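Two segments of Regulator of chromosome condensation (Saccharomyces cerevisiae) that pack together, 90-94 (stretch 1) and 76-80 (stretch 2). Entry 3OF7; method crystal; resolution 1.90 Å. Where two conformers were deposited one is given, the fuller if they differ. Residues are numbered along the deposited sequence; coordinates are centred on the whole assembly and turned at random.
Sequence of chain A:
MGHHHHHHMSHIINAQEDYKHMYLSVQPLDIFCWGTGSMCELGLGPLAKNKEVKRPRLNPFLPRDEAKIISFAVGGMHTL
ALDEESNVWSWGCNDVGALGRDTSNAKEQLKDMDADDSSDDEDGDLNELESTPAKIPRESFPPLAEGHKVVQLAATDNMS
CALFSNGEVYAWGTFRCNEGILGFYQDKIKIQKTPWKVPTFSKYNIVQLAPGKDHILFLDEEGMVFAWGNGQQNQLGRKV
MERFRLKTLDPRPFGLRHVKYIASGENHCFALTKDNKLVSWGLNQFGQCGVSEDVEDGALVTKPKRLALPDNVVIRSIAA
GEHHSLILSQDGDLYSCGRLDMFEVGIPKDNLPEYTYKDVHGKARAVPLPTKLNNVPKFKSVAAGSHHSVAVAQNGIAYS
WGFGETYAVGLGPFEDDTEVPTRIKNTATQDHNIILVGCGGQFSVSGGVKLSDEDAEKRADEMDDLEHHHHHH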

ATOM      1  N   SER A  90      15.942   0.154   3.580  1.00 16.32           N
ATOM      2  CA  SER A  90      15.372   0.491   2.275  1.00 16.19           C
ATOM      3  C   SER A  90      16.068  -0.269   1.156  1.00 16.10           C
ATOM      4  O   SER A  90      17.247  -0.639   1.268  1.00 15.81           O
ATOM      5  CB  SER A  90      15.494   1.997   2.017  1.00 16.63           C
ATOM      6  OG  SER A  90      16.856   2.375   1.884  1.00 17.06           O
ATOM      7  N   TRP A  91      15.320  -0.515   0.086  1.00 15.56           N
ATOM      8  CA  TRP A  91      15.879  -1.054  -1.149  1.00 15.91           C
ATOM      9  C   TRP A  91      14.943  -0.727  -2.298  1.00 15.73           C
ATOM     10  O   TRP A  91      13.759  -0.454  -2.083  1.00 15.05           O
ATOM     11  CB  TRP A  91      16.124  -2.566  -1.050  1.00 15.89           C
ATOM     12  CG  TRP A  91      14.879  -3.408  -0.965  1.00 17.08           C
ATOM     13  CD1 TRP A  91      14.198  -3.957  -2.009  1.00 16.45           C
ATOM     14  CD2 TRP A  91      14.190  -3.820   0.225  1.00 17.16           C
ATOM     15  NE1 TRP A  91      13.125  -4.675  -1.549  1.00 17.61           N
ATOM     16  CE2 TRP A  91      13.093  -4.607  -0.181  1.00 16.38           C
ATOM     17  CE3 TRP A  91      14.382  -3.584   1.594  1.00 17.07           C
ATOM     18  CZ2 TRP A  91      12.194  -5.176   0.731  1.00 17.14           C
ATOM     19  CZ3 TRP A  91      13.485  -4.148   2.501  1.00 17.37           C
ATOM     20  CH2 TRP A  91      12.404  -4.926   2.063  1.00 17.41           C
ATOM     21  N   GLY A  92      15.483  -0.748  -3.511  1.00 16.07           N
ATOM     22  CA  GLY A  92      14.732  -0.388  -4.703  1.00 16.94           C
ATOM     23  C   GLY A  92      15.409   0.736  -5.457  1.00 17.91           C
ATOM     24  O   GLY A  92      16.626   0.940  -5.340  1.00 17.91           O
ATOM     25  N   CYS A  93      14.619   1.486  -6.217  1.00 18.68           N
ATOM     26  CA  CYS A  93      15.172   2.506  -7.093  1.00 19.81           C
ATOM     27  C   CYS A  93      15.525   3.799  -6.342  1.00 19.67           C
ATOM     28  O   CYS A  93      14.671   4.417  -5.700  1.00 19.19           O
ATOM     29  CB  CYS A  93      14.209   2.793  -8.240  1.00 20.28           C
ATOM     30  SG  CYS A  93      14.913   3.911  -9.458  1.00 24.91           S
ATOM     31  N   ASN A  94      16.794   4.193  -6.427  1.00 19.80           N
ATOM     32  CA  ASN A  94      17.266   5.407  -5.770  1.00 20.11           C
ATOM     33  C   ASN A  94      17.500   6.587  -6.723  1.00 20.55           C
ATOM     34  O   ASN A  94      18.154   7.568  -6.346  1.00 20.27           O
ATOM     35  CB  ASN A  94      18.548   5.127  -4.984  1.00 20.29           C
ATOM     36  CG  ASN A  94      18.699   6.040  -3.775  1.00 19.79           C
ATOM     37  OD1 ASN A  94      17.739   6.677  -3.346  1.00 18.23           O
ATOM     38  ND2 ASN A  94      19.904   6.097  -3.219  1.00 18.46           N
TER
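Stretch 2 (76-80) GMHTL

Stretch 2 lies beside stretch 1 as the neighbouring strand of an antiparallel sheet. Residues 78-80 run against residues 90-92 with 169° between their N-to-C directions, and the two axes approach to 4.7 Å. The register is set by three pairs, Ser90 with Leu80, Trp91 with Thr79 and Gly92 with His78, so that a step forward along stretch 1 is a step back along stretch 2. Gly76 and Met77 precede the strand in a loop conformation, and Gly76 makes no contact.

At Ser90, both partners are extended and form a non-hydrogen-bonded pair, with CA of Ser90 4.5 Å from CA of Leu80. Their side chains share one face of the sheet. Leu80, with chi1 m and chi2 t, brings its CD2 to 3.8 Å from CB of Ser90, so a leucine methyl packs against the serine CB, while the serine hydroxyl is hydrogen-bonded elsewhere in the structure. The backbone adds a CA-H...O contact, from CA of Ser90 to O of Thr79 at 3.2 Å.

Trp91 is the centre of the contact. It and Thr79 form the hydrogen-bonded pair, their CA atoms 5.6 Å apart: N of Thr79 donates to O of Trp91 at 2.9 Å, and N of Trp91 donates to O of Thr79 at 3.2 Å. Both side chains lie on the face opposite that of Ser90 and Leu80. The p rotamer of Trp91, with chi2 at 91°, turns the indole toward the neighbouring strand, and the m rotamer of Thr79 sets its methyl over one ring face, CG2 lying 3.6 Å from CZ2 of Trp91. CB of Thr79 stands 3.9 Å from the centroid of the six-membered ring, 22° off its normal, a CH-pi contact. The threonine thus offers carbon to the ring, while its OG1 donates a hydrogen bond to a water oxygen 2.8 Å away; that water donates in turn to O of Trp91 at 3.2 Å, a polar link alongside the apolar one.

Gly92 is where the rule becomes strict. Its phi/psi of 123/-155 would jam a CB against the preceding carbonyl oxygen, and an ideal CB would point toward stretch 2, 2.4 Å from O of Met77 and 2.5 Å from CA of His78. Without one, CA of Gly92 can sit 4.1 Å from CA of His78 and make a CA-H...O contact of 3.4 Å with O of Met77. CA of His78 reciprocates to O of Trp91 at 3.3 Å, while the imidazole end leads away from stretch 1.

Cys93 leaves the strand but extends the backbone ladder by one more bond, its N donating to O of Met77 at 2.9 Å and 165°. Beside this bond the side chains meet as apolar neighbours, CB of Cys93 lying 4.1 Å from CB of Met77. At Asn94 the contact ends: its CA-to-CB bond points away from stretch 2.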

ATOM      1  N   GLY A  76       5.960   2.015  -5.105  1.00 14.61           N
ATOM      2  CA  GLY A  76       5.927   1.614  -6.505  1.00 15.04           C
ATOM      3  C   GLY A  76       7.186   0.899  -6.952  1.00 15.74           C
ATOM      4  O   GLY A  76       7.103  -0.164  -7.561  1.00 15.48           O
ATOM      5  N   MET A  77       8.346   1.482  -6.622  1.00 15.87           N
ATOM      6  CA  MET A  77       9.641   0.977  -7.072  0.50 16.33           C
ATOM      7  C   MET A  77      10.650   0.850  -5.919  1.00 16.09           C
ATOM      8  O   MET A  77      11.839   0.606  -6.147  1.00 16.12           O
ATOM      9  CB  MET A  77      10.206   1.879  -8.188  0.50 16.61           C
ATOM     10  CG  MET A  77       9.393   1.874  -9.491  0.50 17.62           C
ATOM     11  SD  MET A  77      10.003   3.033 -10.745  0.50 20.40           S
ATOM     12  N   HIS A  78      10.187   1.034  -4.681  1.00 15.62           N
ATOM     13  CA  HIS A  78      11.071   0.877  -3.513  1.00 14.95           C
ATOM     14  C   HIS A  78      10.294   0.413  -2.293  1.00 14.44           C
ATOM     15  O   HIS A  78       9.072   0.511  -2.265  1.00 14.80           O
ATOM     16  CB  HIS A  78      11.847   2.161  -3.206  1.00 15.08           C
ATOM     17  CG  HIS A  78      10.986   3.291  -2.737  1.00 15.12           C
ATOM     18  ND1 HIS A  78      10.984   3.741  -1.433  1.00 17.25           N
ATOM     19  CD2 HIS A  78      10.092   4.058  -3.400  1.00 13.84           C
ATOM     20  CE1 HIS A  78      10.122   4.736  -1.316  1.00 14.90           C
ATOM     21  NE2 HIS A  78       9.566   4.947  -2.496  1.00 16.14           N
ATOM     22  N   THR A  79      11.009  -0.090  -1.292  1.00 13.97           N
ATOM     23  CA  THR A  79      10.395  -0.573  -0.062  1.00 13.25           C
ATOM     24  C   THR A  79      11.167  -0.059   1.137  1.00 13.51           C
ATOM     25  O   THR A  79      12.388   0.093   1.082  1.00 13.41           O
ATOM     26  CB  THR A  79      10.377  -2.118  -0.019  1.00 13.65           C
ATOM     27  OG1 THR A  79       9.681  -2.613  -1.172  1.00 13.77           O
ATOM     28  CG2 THR A  79       9.691  -2.643   1.264  1.00 12.92           C
ATOM     29  N   LEU A  80      10.441   0.211   2.212  1.00 13.63           N
ATOM     30  CA  LEU A  80      11.047   0.565   3.478  1.00 13.90           C
ATOM     31  C   LEU A  80      10.681  -0.521   4.472  1.00 13.85           C
ATOM     32  O   LEU A  80       9.573  -1.033   4.430  1.00 13.75           O
ATOM     33  CB  LEU A  80      10.495   1.903   3.967  1.00 13.12           C
ATOM     34  CG  LEU A  80      10.539   3.065   2.972  1.00 13.95           C
ATOM     35  CD1 LEU A  80       9.805   4.259   3.572  1.00 14.28           C
ATOM     36  CD2 LEU A  80      11.984   3.438   2.581  1.00 11.97           C
TER
HETATM   37  O   HOH W   1      11.545  -2.359  -3.280  1.00 16.07           O